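Local coordinates for TT1696 protein (Thermus thermophilus, PDB 1UFB) that is of unknown function but belongs to the HEPN family and may bind DNA, at the interface of chains A and B. Residues are numbered along the deposited sequence; one frame, centred on the assembly and turned at random. Chains: chain A/B, TT1696 protein.

Contact 1: the interface of chains A and B. Residues chain A 13, 17, 20-21, 24; chain B 17, 21, 24, 26, 29.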
# COMPACT_ATOMS: atom_id res chain seq x y z
N HIS A 13 -12.65 3.38 -4.66
CA HIS A 13 -12.52 2.67 -3.35
C HIS A 13 -11.26 3.12 -2.58
O HIS A 13 -11.25 3.29 -1.34
CB HIS A 13 -12.46 1.13 -3.56
CG HIS A 13 -12.29 0.36 -2.27
ND1 HIS A 13 -11.06 -0.03 -1.78
CD2 HIS A 13 -13.19 0.02 -1.31
CE1 HIS A 13 -11.20 -0.57 -0.58
NE2 HIS A 13 -12.48 -0.55 -0.26
N HIS A 17 -11.00 4.78 0.94
CA HIS A 17 -10.12 4.25 2.00
C HIS A 17 -9.23 5.42 2.54
O HIS A 17 -8.94 5.47 3.75
CB HIS A 17 -9.15 3.13 1.53
CG HIS A 17 -8.28 2.63 2.65
ND1 HIS A 17 -8.79 1.91 3.72
CD2 HIS A 17 -6.96 2.74 2.87
CE1 HIS A 17 -7.81 1.60 4.54
NE2 HIS A 17 -6.68 2.08 4.06
N GLY A 20 -11.35 7.53 4.86
CA GLY A 20 -11.56 6.87 6.12
C GLY A 20 -10.27 6.84 6.92
O GLY A 20 -10.31 6.87 8.16
N SER A 21 -9.13 6.82 6.24
CA SER A 21 -7.83 6.75 6.95
C SER A 21 -7.60 8.09 7.66
O SER A 21 -6.99 8.15 8.71
CB SER A 21 -6.74 6.48 5.93
OG SER A 21 -6.91 5.17 5.39
N LEU A 24 -9.26 7.85 10.80
CA LEU A 24 -8.50 7.03 11.74
C LEU A 24 -7.28 7.76 12.26
O LEU A 24 -6.60 7.29 13.20
CB LEU A 24 -7.95 5.75 11.06
CG LEU A 24 -9.00 4.74 10.52
CD1 LEU A 24 -8.30 3.72 9.65
CD2 LEU A 24 -9.69 4.02 11.70
N HIS B 17 -3.10 0.15 11.42
CA HIS B 17 -3.87 0.62 10.26
C HIS B 17 -4.73 -0.55 9.72
O HIS B 17 -5.88 -0.39 9.23
CB HIS B 17 -2.95 1.13 9.13
CG HIS B 17 -3.74 1.64 7.95
ND1 HIS B 17 -4.62 2.68 8.07
CD2 HIS B 17 -3.85 1.18 6.67
CE1 HIS B 17 -5.27 2.84 6.93
NE2 HIS B 17 -4.82 1.95 6.06
N SER B 21 -8.73 -0.50 9.36
CA SER B 21 -9.24 -0.81 8.04
C SER B 21 -10.35 -1.85 8.20
O SER B 21 -11.42 -1.75 7.56
CB SER B 21 -8.05 -1.30 7.11
OG SER B 21 -7.09 -0.20 6.93
N LEU B 24 -13.27 -0.04 9.14
CA LEU B 24 -13.88 0.69 8.04
C LEU B 24 -14.65 -0.19 7.10
O LEU B 24 -15.40 0.32 6.26
CB LEU B 24 -12.81 1.43 7.20
CG LEU B 24 -12.11 2.60 7.94
CD1 LEU B 24 -11.13 3.27 6.94
CD2 LEU B 24 -13.16 3.62 8.45
N ASP B 26 -12.96 -2.08 5.16
CA ASP B 26 -12.05 -2.11 3.95
C ASP B 26 -11.16 -3.37 4.08
O ASP B 26 -9.97 -3.27 4.43
CB ASP B 26 -11.20 -0.82 3.91
CG ASP B 26 -12.02 0.44 3.56
OD1 ASP B 26 -13.19 0.32 3.08
OD2 ASP B 26 -11.48 1.58 3.72
N TRP B 29 -7.76 -3.69 2.00
CA TRP B 29 -6.74 -2.79 2.55
C TRP B 29 -6.23 -3.30 3.90
O TRP B 29 -5.03 -3.19 4.21
CB TRP B 29 -7.31 -1.35 2.68
CG TRP B 29 -7.13 -0.57 1.38
CD1 TRP B 29 -8.07 -0.34 0.38
CD2 TRP B 29 -5.94 0.11 0.98
NE1 TRP B 29 -7.51 0.46 -0.60
CE2 TRP B 29 -6.21 0.74 -0.26
CE3 TRP B 29 -4.67 0.25 1.55
CZ2 TRP B 29 -5.24 1.52 -0.97
CZ3 TRP B 29 -3.69 1.04 0.86
CH2 TRP B 29 -3.99 1.65 -0.39
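Helix 4-24 of chain A packs across the same helix of chain B and the turn that follows it, A:His17 meeting B:His17, B:Asp26 and, at the start of helix 27-48, B:Trp29. The protein belongs to the HEPN family of helical domains, and the two copies meet in a two-fold symmetric interface. With CG anti to the backbone N (chi1 180°), the A:His17 ring points across the interface, ND1 and NE2 each facing a partner. A:His17 ND1 donates to the B:Asp26 carboxylate oxygen OD2 at 2.7 Å in a nearly straight bond (164° at H). OD2 lies in the plane of the A:His17 ring, while the carboxylate is turned 57° from it and receives the N-H on its anti side. At the other end the histidines meet tip to tip and edge-to-face, A:His17 NE2 and B:His17 NE2 sharing a bent 2.7 Å hydrogen bond of undecided direction. If both ND1 atoms donate to aspartates, as the two-fold implies, one imidazole would probably carry an extra proton. The B:Trp29 indole stacks almost parallel on one A:His17 face, CG over the ring centre. A:Ser21 OG sits near the rim of the opposite face while bonding to A:His17 O at 2.6 Å; B:Ser21 does likewise for B:His17. A:His13 CE1 approaches the pyrrole edge at B:Trp29 CD1 (3.3 Å). Toward the helix end, B:Leu24 CD1 rests on A:Gly20 CA at 3.7 Å, and touches A:Leu24 CD1 tip to tip.

Contact 2: the interface of chains A and B. Residues chain A 14, 17, 29, 32-33, 36; chain B 29, 32, 90-91.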
# COMPACT_ATOMS: atom_id res chain seq x y z
N ASN A 14 -10.15 3.24 -3.32
CA ASN A 14 -8.90 3.70 -2.70
C ASN A 14 -9.10 5.10 -2.14
O ASN A 14 -8.59 5.40 -1.05
CB ASN A 14 -7.74 3.77 -3.79
CG ASN A 14 -7.27 2.39 -4.27
OD1 ASN A 14 -6.53 2.29 -5.29
ND2 ASN A 14 -7.63 1.32 -3.54
N HIS A 17 -11.00 4.78 0.94
CA HIS A 17 -10.12 4.25 2.00
C HIS A 17 -9.23 5.42 2.54
O HIS A 17 -8.94 5.47 3.75
CB HIS A 17 -9.15 3.13 1.53
CG HIS A 17 -8.28 2.63 2.65
ND1 HIS A 17 -8.79 1.91 3.72
CD2 HIS A 17 -6.96 2.74 2.87
CE1 HIS A 17 -7.81 1.60 4.54
NE2 HIS A 17 -6.68 2.08 4.06
N TRP A 29 -0.75 6.72 5.77
CA TRP A 29 -1.52 5.72 5.00
C TRP A 29 -2.54 6.40 4.11
O TRP A 29 -2.82 5.92 3.02
CB TRP A 29 -2.23 4.72 5.96
CG TRP A 29 -1.30 3.56 6.26
CD1 TRP A 29 -0.50 3.42 7.36
CD2 TRP A 29 -1.07 2.42 5.43
NE1 TRP A 29 0.23 2.23 7.28
CE2 TRP A 29 -0.10 1.60 6.10
CE3 TRP A 29 -1.58 1.99 4.21
CZ2 TRP A 29 0.37 0.36 5.56
CZ3 TRP A 29 -1.12 0.75 3.67
CH2 TRP A 29 -0.15 -0.04 4.36
N PHE A 32 -0.73 7.54 1.08
CA PHE A 32 -0.44 6.41 0.18
C PHE A 32 -1.72 6.01 -0.59
O PHE A 32 -1.71 5.86 -1.82
CB PHE A 32 0.08 5.24 1.03
CG PHE A 32 0.27 3.97 0.23
CD1 PHE A 32 1.34 3.88 -0.64
CD2 PHE A 32 -0.64 2.90 0.34
CE1 PHE A 32 1.55 2.74 -1.41
CE2 PHE A 32 -0.46 1.70 -0.44
CZ PHE A 32 0.64 1.65 -1.31
N ALA A 33 -2.83 5.92 0.12
CA ALA A 33 -4.09 5.54 -0.50
C ALA A 33 -4.48 6.59 -1.54
O ALA A 33 -5.02 6.24 -2.54
CB ALA A 33 -5.22 5.30 0.59
N GLN A 36 -2.55 5.91 -4.55
CA GLN A 36 -3.08 4.68 -5.15
C GLN A 36 -4.37 4.96 -5.91
O GLN A 36 -4.65 4.31 -6.96
CB GLN A 36 -3.31 3.61 -4.07
CG GLN A 36 -2.02 2.94 -3.56
CD GLN A 36 -1.42 2.04 -4.64
OE1 GLN A 36 -0.44 2.40 -5.41
NE2 GLN A 36 -1.97 0.85 -4.72
N TRP B 29 -7.76 -3.69 2.00
CA TRP B 29 -6.74 -2.79 2.55
C TRP B 29 -6.23 -3.30 3.90
O TRP B 29 -5.03 -3.19 4.21
CB TRP B 29 -7.31 -1.35 2.68
CG TRP B 29 -7.13 -0.57 1.38
CD1 TRP B 29 -8.07 -0.34 0.38
CD2 TRP B 29 -5.94 0.11 0.98
NE1 TRP B 29 -7.51 0.46 -0.60
CE2 TRP B 29 -6.21 0.74 -0.26
CE3 TRP B 29 -4.67 0.25 1.55
CZ2 TRP B 29 -5.24 1.52 -0.97
CZ3 TRP B 29 -3.69 1.04 0.86
CH2 TRP B 29 -3.99 1.65 -0.39
N PHE B 32 -3.75 -6.07 2.94
CA PHE B 32 -2.51 -5.44 2.48
C PHE B 32 -1.69 -4.86 3.66
O PHE B 32 -0.49 -5.05 3.73
CB PHE B 32 -2.81 -4.29 1.54
CG PHE B 32 -1.58 -3.52 1.14
CD1 PHE B 32 -0.62 -4.10 0.25
CD2 PHE B 32 -1.37 -2.24 1.63
CE1 PHE B 32 0.53 -3.39 -0.15
CE2 PHE B 32 -0.22 -1.53 1.25
CZ PHE B 32 0.74 -2.14 0.33
N ARG B 90 -4.99 -4.76 -4.13
CA ARG B 90 -5.06 -3.41 -4.67
C ARG B 90 -5.20 -3.32 -6.16
O ARG B 90 -5.61 -2.29 -6.68
CB ARG B 90 -3.73 -2.67 -4.35
CG ARG B 90 -3.49 -2.51 -2.81
CD ARG B 90 -2.10 -1.88 -2.47
NE ARG B 90 -0.93 -2.72 -2.87
CZ ARG B 90 0.09 -2.34 -3.64
NH1 ARG B 90 0.15 -1.12 -4.20
NH2 ARG B 90 1.16 -3.17 -3.74
N TYR B 91 -4.92 -4.42 -6.87
CA TYR B 91 -4.93 -4.32 -8.34
C TYR B 91 -5.98 -5.26 -8.96
O TYR B 91 -5.90 -6.49 -8.78
CB TYR B 91 -3.51 -4.64 -8.88
CG TYR B 91 -2.54 -3.54 -8.48
CD1 TYR B 91 -1.54 -3.72 -7.47
CD2 TYR B 91 -2.65 -2.28 -9.07
CE1 TYR B 91 -0.69 -2.66 -7.11
CE2 TYR B 91 -1.82 -1.21 -8.68
CZ TYR B 91 -0.84 -1.41 -7.72
OH TYR B 91 0.02 -0.31 -7.49
O HOH W 1 -4.83 0.34 -6.24
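The indole of B:Trp29, whose face stacks on A:His17, drives its six-membered edge among A:Phe32, A:Ala33 and A:Gln36. Its CH2 lies 3.5 Å from A:Phe32 CE2 and also touches A:Ala33 CA and A:Gln36 CG. The rims of the two rings touch, phenyl CD2 and CE2 against indole CZ3 and CH2, with the ring planes steeply turned to each other. The symmetry mate of this contact sets A:Trp29 CZ3 3.4 Å from B:Phe32 CE2, while the two phenylalanines meet tip to tip and A:Trp29 CZ3 touches B:Trp29 CZ3 at 3.8 Å. Each phenylalanine has CG anti to its backbone N (A:Phe32 chi1 174°), which carries the ring out toward its twin. At the pyrrole edge, A:Asn14 crosses the indole nearly at a right angle, its amide ND2 3.1 Å from B:Trp29 NE1. As modelled this pairs two donors, so a hydrogen bond is doubtful unless the amide is turned over. The same doubt applies to A:Gln36 NE2 and B:Arg90 NH1, 2.9 Å apart. Farther out, a water links A:Asn14 OD1 to the backbone O of B:Arg90, at 2.8 Å from each. B:Arg90 is held from its own chain: CD lies over the centre of the B:Phe32 ring, and B:Tyr91 CE1 lies over a face of the guanidinium. In the fold, the Phe32 and Trp29 pairs lie about the two-fold axis between the paired helices 27-48, with the 90-91 loop of chain B at the periphery.

Contact 1 and contact 2 are neighbouring parts of one surface, with the centres of their C-alpha atoms about 8 Å apart. They share A:His17 and B:Trp29, so the stacked pair joins the polar histidine cluster of contact 1 to the aromatic cluster of contact 2. Helix 4-24 of chain A and helix 27-48 of chain B serve both; contact 1 adds helix 4-24 of chain B, and contact 2 adds helix 27-48 of chain A. Two-fold symmetry repeats each contact with the chains exchanged. The continuous interface is consistent with a dimer, although the structure alone does not show that it forms in solution.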